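Diphosphomevalonate decarboxylase, putative (Trypanosoma brucei, PDB 2HKE) probably catalyses the ATP-dependent decarboxylation of (R)-5-diphosphomevalonate to isopentenyl diphosphate, a step of the mevalonate pathway that feeds isoprenoid and sterol synthesis. Local coordinates at residues Ala110-Ser115 and Met358-Pro363; Glu309-Leu314 and Phe325-Arg330; Lys18-Arg23 and Gln252-Thr257; Ala188-Ala193 and Tyr270-Leu275; Gly118-Ser123 and Arg149-Gly154. The protein carries 1 engineered substitution. One frame throughout, in Å; residues are numbered along the deposited sequence.

Contact 1. Residues Ala110-Ser115 and Met358-Pro363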
# COMPACT_ATOMS: atom_id res chain seq x y z
N ALA A 110 2.88 -3.99 -13.39
CA ALA A 110 3.85 -3.61 -12.38
C ALA A 110 3.48 -4.21 -10.99
O ALA A 110 4.32 -4.32 -10.08
CB ALA A 110 3.97 -2.09 -12.33
N GLY A 111 2.23 -4.65 -10.84
CA GLY A 111 1.79 -5.32 -9.61
C GLY A 111 1.71 -4.39 -8.41
O GLY A 111 1.86 -4.84 -7.28
N MET A 112 1.47 -3.09 -8.66
CA MET A 112 1.27 -2.13 -7.58
C MET A 112 -0.05 -2.43 -6.88
O MET A 112 -1.00 -2.93 -7.50
CB MET A 112 1.26 -0.69 -8.10
CG MET A 112 2.49 -0.30 -8.93
SD MET A 112 3.99 -0.69 -8.10
CE MET A 112 4.10 0.70 -6.94
N ALA A 113 -0.13 -2.07 -5.59
CA ALA A 113 -1.26 -2.44 -4.74
C ALA A 113 -2.41 -1.49 -4.99
O ALA A 113 -2.86 -0.77 -4.07
CB ALA A 113 -0.85 -2.40 -3.26
N SER A 114 -2.87 -1.46 -6.24
CA SER A 114 -3.82 -0.45 -6.66
C SER A 114 -5.24 -0.76 -6.17
O SER A 114 -6.13 0.09 -6.26
CB SER A 114 -3.75 -0.26 -8.18
OG SER A 114 -4.09 -1.45 -8.87
N SER A 115 -5.47 -1.96 -5.66
CA SER A 115 -6.77 -2.24 -5.02
C SER A 115 -6.95 -1.42 -3.74
O SER A 115 -8.06 -0.94 -3.45
CB SER A 115 -6.92 -3.74 -4.73
OG SER A 115 -6.34 -4.02 -3.47
N MET A 358 10.61 -0.50 -13.40
CA MET A 358 10.52 0.93 -13.19
C MET A 358 11.00 1.20 -11.80
O MET A 358 11.10 0.29 -10.99
CB MET A 358 9.08 1.44 -13.33
CG MET A 358 8.29 1.48 -12.07
SD MET A 358 6.68 2.28 -12.37
CE MET A 358 6.16 0.97 -13.37
N LEU A 359 11.32 2.45 -11.54
CA LEU A 359 11.71 2.91 -10.21
C LEU A 359 10.90 4.14 -9.84
O LEU A 359 11.06 5.18 -10.47
CB LEU A 359 13.19 3.26 -10.16
CG LEU A 359 13.73 3.73 -8.81
CD1 LEU A 359 13.61 2.62 -7.77
CD2 LEU A 359 15.17 4.18 -8.94
N LEU A 360 10.05 3.98 -8.82
CA LEU A 360 9.12 5.01 -8.38
C LEU A 360 9.76 5.70 -7.21
O LEU A 360 10.39 5.03 -6.43
CB LEU A 360 7.83 4.36 -7.91
CG LEU A 360 6.71 5.21 -7.36
CD1 LEU A 360 6.27 6.35 -8.36
CD2 LEU A 360 5.55 4.31 -7.00
N GLN A 361 9.65 7.02 -7.11
CA GLN A 361 10.01 7.72 -5.88
C GLN A 361 8.85 8.56 -5.42
O GLN A 361 8.17 9.17 -6.22
CB GLN A 361 11.30 8.53 -6.05
CG GLN A 361 11.66 9.49 -4.87
CD GLN A 361 10.93 10.80 -4.92
OE1 GLN A 361 10.62 11.29 -6.00
NE2 GLN A 361 10.67 11.41 -3.75
N SER A 362 8.62 8.56 -4.10
CA SER A 362 7.58 9.38 -3.49
C SER A 362 8.03 9.91 -2.15
O SER A 362 8.76 9.25 -1.41
CB SER A 362 6.29 8.55 -3.34
OG SER A 362 5.31 9.16 -2.52
N PRO A 363 7.63 11.15 -1.79
CA PRO A 363 7.69 11.58 -0.40
C PRO A 363 6.53 10.93 0.37
O PRO A 363 5.73 10.19 -0.22
CB PRO A 363 7.46 13.09 -0.52
CG PRO A 363 6.47 13.18 -1.55
CD PRO A 363 6.94 12.16 -2.62
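Met112 and Ala110 each send a methyl group across to the strand 358-363, and the apolar part of this contact consists of two methyl-methyl touches. The terminal methyl of Met112 reaches the branch of Leu360, with CE of Met112 3.9 Å from CD2 of Leu360; the two side chains run at a slant to each other. CG of Met112 stands beside its backbone N (chi1 -54°), and further bends at the next two torsions turn the methyl towards the strand. Two residues back on each segment the methionine belongs to the strand: CE of Met358 lies 3.9 Å from CB of Ala110. Val189, on the neighbouring strand, adjoins both methionines and Ala110.

Ala110-Ser115, sequence Ala-Gly-Met-Ala-Ser-Ser, matches the glycine- and serine-rich second motif of the GHMP kinase superfamily. As in relatives, this loop, running into the first residues of helix 114-130, probably wraps the ATP phosphates.

The polar interactions stay on their own sides. An inverse gamma turn centred on Ala113 brings Ser114 N to Met112 O through a weak bond. On the strand, Ser362 OG donates to Pro363 O over 2.6 Å, in the carbonyl plane and on a lone pair, and also meets the backbone N of Ser42. Ala110 O accepts a hydrogen bond from the amide of Asn297.

Contact 2. Residues Glu309-Leu314 and Phe325-Arg330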
# COMPACT_ATOMS: atom_id res chain seq x y z
N GLU A 309 22.83 8.68 -3.55
CA GLU A 309 23.86 7.64 -3.52
C GLU A 309 23.21 6.29 -3.58
O GLU A 309 23.71 5.40 -4.29
CB GLU A 309 24.72 7.69 -2.26
CG GLU A 309 25.95 6.76 -2.33
CD GLU A 309 26.81 6.84 -1.10
OE1 GLU A 309 26.47 6.16 -0.09
OE2 GLU A 309 27.80 7.60 -1.15
N ALA A 310 22.14 6.11 -2.81
CA ALA A 310 21.44 4.82 -2.80
C ALA A 310 20.97 4.41 -4.20
O ALA A 310 21.17 3.27 -4.62
CB ALA A 310 20.26 4.85 -1.73
N VAL A 311 20.37 5.34 -4.93
CA VAL A 311 19.87 5.07 -6.25
C VAL A 311 21.04 4.83 -7.23
O VAL A 311 20.97 3.89 -8.05
CB VAL A 311 18.93 6.16 -6.73
CG1 VAL A 311 18.55 5.93 -8.20
CG2 VAL A 311 17.70 6.25 -5.82
N ALA A 312 22.12 5.60 -7.10
CA ALA A 312 23.34 5.36 -7.90
C ALA A 312 23.87 3.93 -7.67
O ALA A 312 24.28 3.24 -8.63
CB ALA A 312 24.46 6.38 -7.56
N MET A 313 23.89 3.52 -6.41
CA MET A 313 24.34 2.17 -6.02
C MET A 313 23.46 1.15 -6.66
O MET A 313 23.94 0.19 -7.28
CB MET A 313 24.36 2.05 -4.50
CG MET A 313 24.77 0.71 -3.97
SD MET A 313 23.39 -0.47 -3.86
CE MET A 313 22.21 0.30 -2.69
N LEU A 314 22.13 1.32 -6.57
CA LEU A 314 21.21 0.39 -7.26
C LEU A 314 21.48 0.24 -8.76
O LEU A 314 21.39 -0.86 -9.29
CB LEU A 314 19.74 0.79 -7.07
CG LEU A 314 19.21 0.75 -5.63
CD1 LEU A 314 17.72 1.18 -5.55
CD2 LEU A 314 19.44 -0.64 -4.98
N PHE A 325 12.30 5.77 -14.67
CA PHE A 325 12.22 6.44 -13.37
C PHE A 325 10.96 7.28 -13.33
O PHE A 325 10.70 8.08 -14.25
CB PHE A 325 13.39 7.38 -13.17
CG PHE A 325 14.65 6.76 -12.73
CD1 PHE A 325 15.11 5.60 -13.30
CD2 PHE A 325 15.43 7.39 -11.80
CE1 PHE A 325 16.29 5.07 -12.95
CE2 PHE A 325 16.63 6.85 -11.42
CZ PHE A 325 17.05 5.67 -11.99
N PHE A 326 10.19 7.16 -12.26
CA PHE A 326 9.02 7.97 -12.05
C PHE A 326 9.16 8.66 -10.69
O PHE A 326 8.77 8.10 -9.68
CB PHE A 326 7.78 7.09 -12.15
CG PHE A 326 7.53 6.60 -13.52
CD1 PHE A 326 8.07 5.42 -13.94
CD2 PHE A 326 6.81 7.36 -14.43
CE1 PHE A 326 7.86 4.98 -15.27
CE2 PHE A 326 6.61 6.90 -15.77
CZ PHE A 326 7.13 5.73 -16.16
N PHE A 327 9.77 9.83 -10.68
CA PHE A 327 10.08 10.51 -9.44
C PHE A 327 9.07 11.64 -9.21
O PHE A 327 8.91 12.48 -10.06
CB PHE A 327 11.49 11.10 -9.47
CG PHE A 327 12.59 10.14 -8.98
CD1 PHE A 327 12.61 8.83 -9.39
CD2 PHE A 327 13.57 10.59 -8.11
CE1 PHE A 327 13.61 7.98 -8.95
CE2 PHE A 327 14.59 9.76 -7.70
CZ PHE A 327 14.60 8.47 -8.11
N GLY A 328 8.42 11.65 -8.06
CA GLY A 328 7.58 12.79 -7.67
C GLY A 328 8.43 14.06 -7.53
O GLY A 328 7.95 15.17 -7.76
N ASP A 329 9.70 13.89 -7.12
CA ASP A 329 10.60 15.01 -6.81
C ASP A 329 11.65 15.18 -7.93
O ASP A 329 12.67 14.51 -7.98
CB ASP A 329 11.22 14.72 -5.42
CG ASP A 329 12.02 15.84 -4.84
OD1 ASP A 329 12.53 16.73 -5.56
OD2 ASP A 329 12.17 15.83 -3.57
N ARG A 330 11.45 16.13 -8.85
CA ARG A 330 12.31 16.35 -10.01
C ARG A 330 13.71 16.77 -9.58
O ARG A 330 14.69 16.34 -10.23
CB ARG A 330 11.71 17.41 -10.93
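Val311 lays its two methyls against the outer ends of two rings, those of Phe325 and Phe327, which stand two residues apart on the strand 325-327 and are carried on the same side of it. The two methyls divide the work. CG1 of Val311 lies against the far end of the first ring, 3.9 Å from CE2 of Phe325 and 4.1 Å from CZ of Phe325, at a slant to the ring. CG2 takes the other ring more loosely: it sits at the edge, near the ring plane, 4.4 Å from CZ of Phe327. This split follows from the first torsion of the valine (chi1 173°), which sets CG1 anti to the backbone N and leaves CG2 beside that nitrogen, so one methyl is turned to each aromatic. The valine and Phe325 point in opposite senses and pass alongside one another.

More apolar groups complete the surroundings. Leu359 of the adjacent strand touches both Val311 and Phe325, while Val336 of helix 330-338 meets Val311 and Phe327. The ring of Phe322 makes an edge-to-face pair with that of Phe325. Just past the strand, Asp329 is the N-cap of helix 330-338: its OD1 accepts from Leu332 N, and its OD2 makes a salt bridge with Lys304.

Helix 307-317 is thus laid on a sheet-edge strand through one branched residue. With carbon alone meeting carbon here, the contact depends on dispersion and shape, and supplies no directional bond to fix the helix by itself.

Contact 3. Residues Lys18-Arg23 and Gln252-Thr257. With SO4 (sulfate ion), chain C.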
# COMPACT_ATOMS: atom_id res chain seq x y z
N LYS A 18 3.26 -5.45 8.95
CA LYS A 18 2.37 -6.11 8.00
C LYS A 18 0.98 -6.57 8.45
O LYS A 18 0.82 -7.14 9.53
CB LYS A 18 3.10 -7.31 7.44
CG LYS A 18 4.49 -6.99 6.84
CD LYS A 18 4.34 -6.09 5.63
CE LYS A 18 5.65 -5.88 4.89
NZ LYS A 18 5.49 -4.99 3.66
N TYR A 19 0.01 -6.38 7.56
CA TYR A 19 -1.29 -7.01 7.65
C TYR A 19 -1.16 -8.38 6.95
O TYR A 19 -0.87 -8.45 5.78
CB TYR A 19 -2.31 -6.13 6.93
CG TYR A 19 -3.62 -6.78 6.50
CD1 TYR A 19 -4.36 -7.56 7.38
CD2 TYR A 19 -4.15 -6.55 5.22
CE1 TYR A 19 -5.56 -8.14 6.98
CE2 TYR A 19 -5.36 -7.08 4.83
CZ TYR A 19 -6.04 -7.89 5.68
OH TYR A 19 -7.23 -8.40 5.29
N TRP A 20 -1.38 -9.48 7.68
CA TRP A 20 -1.38 -10.79 7.09
C TRP A 20 -2.17 -11.69 8.01
O TRP A 20 -1.65 -12.21 8.96
CB TRP A 20 0.04 -11.31 6.87
CG TRP A 20 0.10 -12.49 5.94
CD1 TRP A 20 0.42 -13.77 6.26
CD2 TRP A 20 -0.04 -12.45 4.54
NE1 TRP A 20 0.41 -14.57 5.13
CE2 TRP A 20 0.14 -13.76 4.06
CE3 TRP A 20 -0.34 -11.43 3.63
CZ2 TRP A 20 0.02 -14.07 2.72
CZ3 TRP A 20 -0.48 -11.77 2.28
CH2 TRP A 20 -0.30 -13.08 1.85
N GLY A 21 -3.47 -11.78 7.74
CA GLY A 21 -4.40 -12.59 8.48
C GLY A 21 -5.63 -11.86 9.00
O GLY A 21 -5.50 -10.79 9.65
N LYS A 22 -6.79 -12.45 8.76
CA LYS A 22 -8.04 -12.03 9.38
C LYS A 22 -8.40 -12.94 10.56
O LYS A 22 -8.33 -14.18 10.45
CB LYS A 22 -9.17 -12.02 8.36
CG LYS A 22 -8.91 -11.08 7.17
CD LYS A 22 -9.93 -11.27 6.08
CE LYS A 22 -9.74 -10.47 4.79
NZ LYS A 22 -8.49 -10.80 4.12
N ARG A 23 -8.79 -12.32 11.66
CA ARG A 23 -9.17 -13.06 12.85
C ARG A 23 -10.55 -13.72 12.77
O ARG A 23 -11.34 -13.48 11.85
CB ARG A 23 -9.04 -12.17 14.08
CG ARG A 23 -10.04 -11.04 14.17
CD ARG A 23 -9.92 -10.31 15.51
NE ARG A 23 -10.97 -9.33 15.78
CZ ARG A 23 -10.88 -8.02 15.57
NH1 ARG A 23 -9.82 -7.50 14.98
NH2 ARG A 23 -11.88 -7.21 15.89
N GLN A 252 7.96 -13.03 4.56
CA GLN A 252 8.47 -14.00 3.59
C GLN A 252 8.65 -15.39 4.28
O GLN A 252 8.36 -16.42 3.65
CB GLN A 252 9.77 -13.53 2.90
CG GLN A 252 9.48 -12.42 1.87
CD GLN A 252 10.70 -11.75 1.34
OE1 GLN A 252 11.78 -11.79 1.97
NE2 GLN A 252 10.54 -11.09 0.20
N GLU A 253 9.08 -15.40 5.52
CA GLU A 253 9.25 -16.67 6.23
C GLU A 253 7.91 -17.30 6.54
O GLU A 253 7.77 -18.55 6.48
CB GLU A 253 10.10 -16.50 7.49
CG GLU A 253 10.54 -17.85 8.06
CD GLU A 253 11.30 -17.76 9.39
OE1 GLU A 253 11.55 -16.63 9.88
OE2 GLU A 253 11.62 -18.85 9.96
N ILE A 254 6.94 -16.47 6.90
CA ILE A 254 5.57 -16.97 7.08
C ILE A 254 5.05 -17.64 5.84
O ILE A 254 4.52 -18.75 5.89
CB ILE A 254 4.62 -15.85 7.54
CG1 ILE A 254 4.93 -15.50 9.00
CG2 ILE A 254 3.18 -16.33 7.44
CD1 ILE A 254 4.43 -14.15 9.45
N CYS A 255 5.22 -16.98 4.70
CA CYS A 255 4.79 -17.54 3.43
C CYS A 255 5.53 -18.86 3.15
O CYS A 255 4.94 -19.82 2.67
CB CYS A 255 4.98 -16.53 2.33
SG CYS A 255 3.67 -15.24 2.42
N ALA A 256 6.83 -18.90 3.43
CA ALA A 256 7.64 -20.08 3.12
C ALA A 256 7.26 -21.28 4.00
O ALA A 256 7.48 -22.40 3.59
CB ALA A 256 9.14 -19.77 3.31
N THR A 257 6.72 -21.04 5.18
CA THR A 257 6.31 -22.07 6.14
C THR A 257 4.78 -22.31 6.17
O THR A 257 4.25 -22.99 7.06
CB THR A 257 6.77 -21.70 7.52
OG1 THR A 257 6.17 -20.47 7.90
CG2 THR A 257 8.31 -21.55 7.59
S SO4 C . -8.02 -8.18 1.79
O1 SO4 C . -8.50 -9.55 1.87
O2 SO4 C . -6.59 -8.17 1.58
O3 SO4 C . -8.66 -7.49 0.67
O4 SO4 C . -8.30 -7.49 3.05
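Trp20 lays its indole against the last turn of helix 237-256, at Ile254 and Cys255. CG2 of Ile254 meets the pyrrole end, 3.9 Å from CD1 of Trp20. The thiol takes the benzo end: SG of Cys255 stands 3.8 Å from CZ2 of Trp20, and seen from the centre of the six-membered ring it lies 43° off the normal, an oblique sulfur-aromatic contact. With CG anti to the backbone N (chi1 -165°), the indole extends to the helix, and its NE1 is satisfied by Ser206.

These three residues are buried and tightly packed; on the outer side of the helix, Glu253 and Ala256 are exposed. A separate, polar site holds a sulfate. Tyr19 OH donates to sulfate O4 over 2.6 Å, with the oxygen in plane at the ring edge, and Lys22 NZ bonds both sulfate O1 (2.6 Å) and Tyr19 OH (3.0 Å). Ser144, Gly145, Arg77 and Thr200 complete the grip. The ion, probably from the crystallisation liquor, may mark a substrate phosphate position.

The loop after strand 5-15 belongs to the N-terminal domain and the helix to the C-terminal one; Met203 of helix 199-209 packs on Trp20, and Met213 of helix 213-234 touches Ile254.

Contact 4. Residues Ala188-Ala193 and Tyr270-Leu275. With SO4 (sulfate ion), chain D.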
# COMPACT_ATOMS: atom_id res chain seq x y z
N ALA A 188 11.21 -0.29 -6.37
CA ALA A 188 11.90 -0.93 -7.47
C ALA A 188 11.02 -2.09 -7.96
O ALA A 188 10.87 -3.14 -7.28
CB ALA A 188 13.29 -1.40 -7.04
N VAL A 189 10.33 -1.84 -9.06
CA VAL A 189 9.45 -2.80 -9.65
C VAL A 189 10.21 -3.91 -10.35
O VAL A 189 11.05 -3.64 -11.21
CB VAL A 189 8.40 -2.11 -10.55
CG1 VAL A 189 7.45 -3.09 -11.13
CG2 VAL A 189 7.69 -1.06 -9.70
N LEU A 190 9.90 -5.14 -9.96
CA LEU A 190 10.51 -6.35 -10.46
C LEU A 190 9.48 -7.26 -11.13
O LEU A 190 8.28 -7.20 -10.83
CB LEU A 190 11.26 -7.07 -9.34
CG LEU A 190 12.35 -6.27 -8.63
CD1 LEU A 190 12.77 -6.89 -7.29
CD2 LEU A 190 13.53 -6.07 -9.59
N LYS A 191 9.94 -8.15 -12.01
CA LYS A 191 9.02 -9.08 -12.65
C LYS A 191 8.51 -10.02 -11.57
O LYS A 191 9.25 -10.40 -10.68
CB LYS A 191 9.67 -9.80 -13.82
CG LYS A 191 9.82 -8.91 -15.05
CD LYS A 191 10.51 -9.63 -16.23
CE LYS A 191 11.23 -8.64 -17.18
NZ LYS A 191 12.11 -9.39 -18.17
N GLY A 192 7.25 -10.39 -11.64
CA GLY A 192 6.65 -11.22 -10.64
C GLY A 192 7.08 -12.67 -10.75
O GLY A 192 7.63 -13.12 -11.77
N ALA A 193 6.85 -13.38 -9.67
CA ALA A 193 7.12 -14.79 -9.58
C ALA A 193 6.03 -15.51 -10.35
O ALA A 193 5.02 -14.92 -10.73
CB ALA A 193 7.07 -15.23 -8.13
N TYR A 270 15.37 -11.37 -3.80
CA TYR A 270 16.39 -11.80 -2.85
C TYR A 270 17.71 -11.11 -3.10
O TYR A 270 18.42 -10.77 -2.13
CB TYR A 270 16.57 -13.33 -2.84
CG TYR A 270 15.34 -14.12 -2.48
CD1 TYR A 270 14.65 -13.86 -1.30
CD2 TYR A 270 14.85 -15.12 -3.32
CE1 TYR A 270 13.51 -14.58 -0.96
CE2 TYR A 270 13.69 -15.84 -2.99
CZ TYR A 270 13.05 -15.59 -1.81
OH TYR A 270 11.92 -16.31 -1.49
N ALA A 271 18.03 -10.86 -4.36
CA ALA A 271 19.25 -10.12 -4.64
C ALA A 271 19.15 -8.67 -4.10
O ALA A 271 20.12 -8.12 -3.63
CB ALA A 271 19.50 -10.09 -6.12
N MET A 272 17.96 -8.08 -4.20
CA MET A 272 17.73 -6.74 -3.64
C MET A 272 17.93 -6.73 -2.15
O MET A 272 18.53 -5.80 -1.61
CB MET A 272 16.36 -6.18 -4.06
CG MET A 272 16.35 -5.56 -5.45
SD MET A 272 17.35 -4.10 -5.69
CE MET A 272 16.41 -2.86 -4.71
N ILE A 273 17.49 -7.79 -1.47
CA ILE A 273 17.69 -7.87 -0.04
C ILE A 273 19.20 -7.92 0.23
O ILE A 273 19.69 -7.18 1.05
CB ILE A 273 16.99 -9.10 0.54
CG1 ILE A 273 15.47 -8.94 0.48
CG2 ILE A 273 17.54 -9.41 1.93
CD1 ILE A 273 14.73 -10.19 0.86
N ARG A 274 19.92 -8.81 -0.46
CA ARG A 274 21.35 -8.91 -0.28
C ARG A 274 22.07 -7.60 -0.54
O ARG A 274 23.01 -7.25 0.20
CB ARG A 274 21.95 -10.01 -1.17
CG ARG A 274 21.42 -11.35 -0.82
CD ARG A 274 22.37 -12.49 -1.24
NE ARG A 274 22.85 -12.34 -2.61
CZ ARG A 274 22.16 -12.68 -3.69
NH1 ARG A 274 20.96 -13.20 -3.57
NH2 ARG A 274 22.70 -12.52 -4.89
N LEU A 275 21.63 -6.88 -1.59
CA LEU A 275 22.25 -5.60 -1.98
C LEU A 275 22.05 -4.52 -0.91
O LEU A 275 23.01 -3.80 -0.52
CB LEU A 275 21.65 -5.15 -3.30
CG LEU A 275 22.23 -3.89 -3.93
CD1 LEU A 275 23.78 -3.88 -3.95
CD2 LEU A 275 21.67 -3.75 -5.32
S SO4 D . 26.46 -12.35 -2.88
O1 SO4 D . 26.72 -13.78 -2.71
O2 SO4 D . 27.72 -11.65 -2.98
O3 SO4 D . 25.65 -12.18 -4.09
O4 SO4 D . 25.70 -11.92 -1.72
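Met272 lies over strand 183-189 and the residues that follow it, and of the segment 270-275 it alone touches Ala188 and Leu190. Its orientation explains how it serves two partners. CG lies beside the backbone N (chi1 -82°), and bends at the following two torsions curl the chain into a hook rather than letting it stretch out. The outer end of the hook faces the strand methyl: CE of Met272 is 4.2 Å from CB of Ala188. The root of the hook meets a different residue, for CG of Met272 lies 4.2 Å from CD1 of Leu190, a branch that comes from farther along the chain. Ala188 and Leu190, two residues apart, both set out from the backbone in the direction of the helix, while Val189 between them packs on Met358.

Elsewhere on the same helix, Arg274 grips a sulfate ion, probably from the crystallisation liquor. Its NE reaches O4 of the sulfate at 3.0 Å and its NH2 reaches O3 at 3.1 Å; NE also shares O3. O4 lies at the edge of the guanidinium, near its plane, and the bonds are bent, the NE to O4 angle being 138°. Asp350 N is another donor to this ion.

Leu314 of helix 307-317 lies against Met272 as well. Two helices packed side by side on one face of a mixed sheet form the alpha/beta layering of the GHMP C-terminal domain.

Contact 5. Residues Gly118-Ser123 and Arg149-Gly154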
# COMPACT_ATOMS: atom_id res chain seq x y z
N GLY A 118 -7.83 2.03 -4.93
CA GLY A 118 -9.12 1.98 -5.61
C GLY A 118 -10.31 1.92 -4.66
O GLY A 118 -11.27 2.67 -4.80
N TYR A 119 -10.25 1.04 -3.68
CA TYR A 119 -11.31 0.94 -2.71
C TYR A 119 -11.37 2.16 -1.81
O TYR A 119 -12.46 2.58 -1.39
CB TYR A 119 -11.14 -0.33 -1.87
CG TYR A 119 -11.60 -1.54 -2.64
CD1 TYR A 119 -12.92 -1.68 -3.00
CD2 TYR A 119 -10.72 -2.58 -2.95
CE1 TYR A 119 -13.38 -2.81 -3.66
CE2 TYR A 119 -11.17 -3.73 -3.65
CZ TYR A 119 -12.51 -3.80 -3.98
OH TYR A 119 -13.05 -4.87 -4.65
N CYS A 120 -10.21 2.72 -1.49
CA CYS A 120 -10.21 3.96 -0.69
C CYS A 120 -10.86 5.10 -1.48
O CYS A 120 -11.71 5.81 -0.95
CB CYS A 120 -8.82 4.31 -0.30
SG CYS A 120 -8.74 5.66 0.88
N ALA A 121 -10.47 5.28 -2.73
CA ALA A 121 -11.08 6.36 -3.54
C ALA A 121 -12.59 6.14 -3.67
O ALA A 121 -13.38 7.10 -3.59
CB ALA A 121 -10.38 6.42 -4.90
N MET A 122 -13.01 4.90 -3.89
CA MET A 122 -14.44 4.60 -4.01
C MET A 122 -15.20 4.85 -2.71
O MET A 122 -16.31 5.39 -2.70
CB MET A 122 -14.62 3.16 -4.46
CG MET A 122 -16.02 2.81 -4.78
SD MET A 122 -16.21 1.07 -5.18
CE MET A 122 -14.94 0.82 -6.42
N SER A 123 -14.62 4.39 -1.60
CA SER A 123 -15.19 4.68 -0.26
C SER A 123 -15.44 6.18 -0.05
O SER A 123 -16.55 6.60 0.31
CB SER A 123 -14.24 4.20 0.88
OG SER A 123 -14.71 4.72 2.11
N ARG A 149 -6.02 2.14 5.19
CA ARG A 149 -4.92 2.97 5.63
C ARG A 149 -4.59 4.12 4.67
O ARG A 149 -3.80 4.98 5.00
CB ARG A 149 -3.68 2.14 5.89
CG ARG A 149 -3.85 1.02 6.97
CD ARG A 149 -2.49 0.38 7.23
NE ARG A 149 -1.88 -0.05 5.95
CZ ARG A 149 -1.84 -1.28 5.47
NH1 ARG A 149 -2.29 -2.30 6.18
NH2 ARG A 149 -1.35 -1.47 4.25
N SER A 150 -5.19 4.11 3.47
CA SER A 150 -4.98 5.18 2.51
C SER A 150 -5.87 6.43 2.79
O SER A 150 -5.77 7.44 2.04
CB SER A 150 -5.10 4.64 1.09
OG SER A 150 -3.89 4.01 0.69
N ALA A 151 -6.69 6.35 3.83
CA ALA A 151 -7.65 7.39 4.17
C ALA A 151 -7.00 8.65 4.71
O ALA A 151 -7.61 9.71 4.69
CB ALA A 151 -8.75 6.84 5.19
N PHE A 152 -5.74 8.54 5.15
CA PHE A 152 -5.02 9.60 5.78
C PHE A 152 -3.65 9.67 5.16
O PHE A 152 -3.12 8.63 4.72
CB PHE A 152 -4.81 9.33 7.25
CG PHE A 152 -6.05 9.08 7.99
CD1 PHE A 152 -6.86 10.15 8.35
CD2 PHE A 152 -6.43 7.80 8.34
CE1 PHE A 152 -8.07 9.91 9.04
CE2 PHE A 152 -7.59 7.55 9.00
CZ PHE A 152 -8.41 8.60 9.37
N GLY A 153 -3.10 10.88 5.17
CA GLY A 153 -1.69 11.12 4.83
C GLY A 153 -0.78 10.66 5.95
O GLY A 153 -1.22 10.38 7.07
N GLY A 154 0.50 10.58 5.66
CA GLY A 154 1.47 10.36 6.68
C GLY A 154 1.72 8.93 7.06
O GLY A 154 1.74 8.07 6.19
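Cys120 drives its sulfur onto the backbone of the turn at Ser150 and Ala151, and the closest approach is to a peptide group rather than to a side chain. SG of Cys120 sits almost directly above the carbonyl carbon, 3.5 Å from C of Ser150, and 3.7 Å from N of Ala151, so the thiol rests on the flat face of that peptide. It gets there because the sulfur is anti to the backbone N of the helix residue (chi1 -171°), a torsion that stretches it away from the helix. The backbones run close here, CA of Cys120 being 6.3 Å from CA of Ser150.

Van der Waals contacts between side chains add to this. SG of Cys120 lies 3.8 Å from CB of Ser150, whose methylene also meets CB of Cys120 at 4.0 Å. CB of Ala151 is a looser neighbour, and its methyl instead covers one face of the Phe152 ring, offset to the rim.

Polar groups of the turn look elsewhere. Ser150 OG is engaged by Asn13 ND2 and Pro11 O, so the serine offers the helix carbon while its hydroxyl is used on strand 5-15. Arg149 is gripped by Asn13 and Ser36, with a weaker bond to Ser38.

Helix 114-130 packs against both the loop that follows helix 136-143 and strand 5-15, where Ala10 touches Cys120; helix 76-86 packs alongside through Tyr119 and Ser123, and the turn itself runs into strand 155-159.

All five contacts are buried, but at different depths: the centre of contact 1 lies about 9 Å from the centre of the chain, that of contact 5 about 10 Å and that of contact 2 about 20 Å. Contacts 1 and 3 join the N-terminal domain to the C-terminal one, contact 5 stays inside the former, and contacts 2 and 4 inside the latter. Contacts 1, 2 and 4 share the five-stranded sheet, with contact 1 on the face opposite the other two. The chemistry of contacts 1, 2 and 4 is methyl and ring packing; contacts 3 and 5 instead bring cysteine sulfur onto an indole or a peptide. Contacts 3 and 4 each have a sulfate beside them.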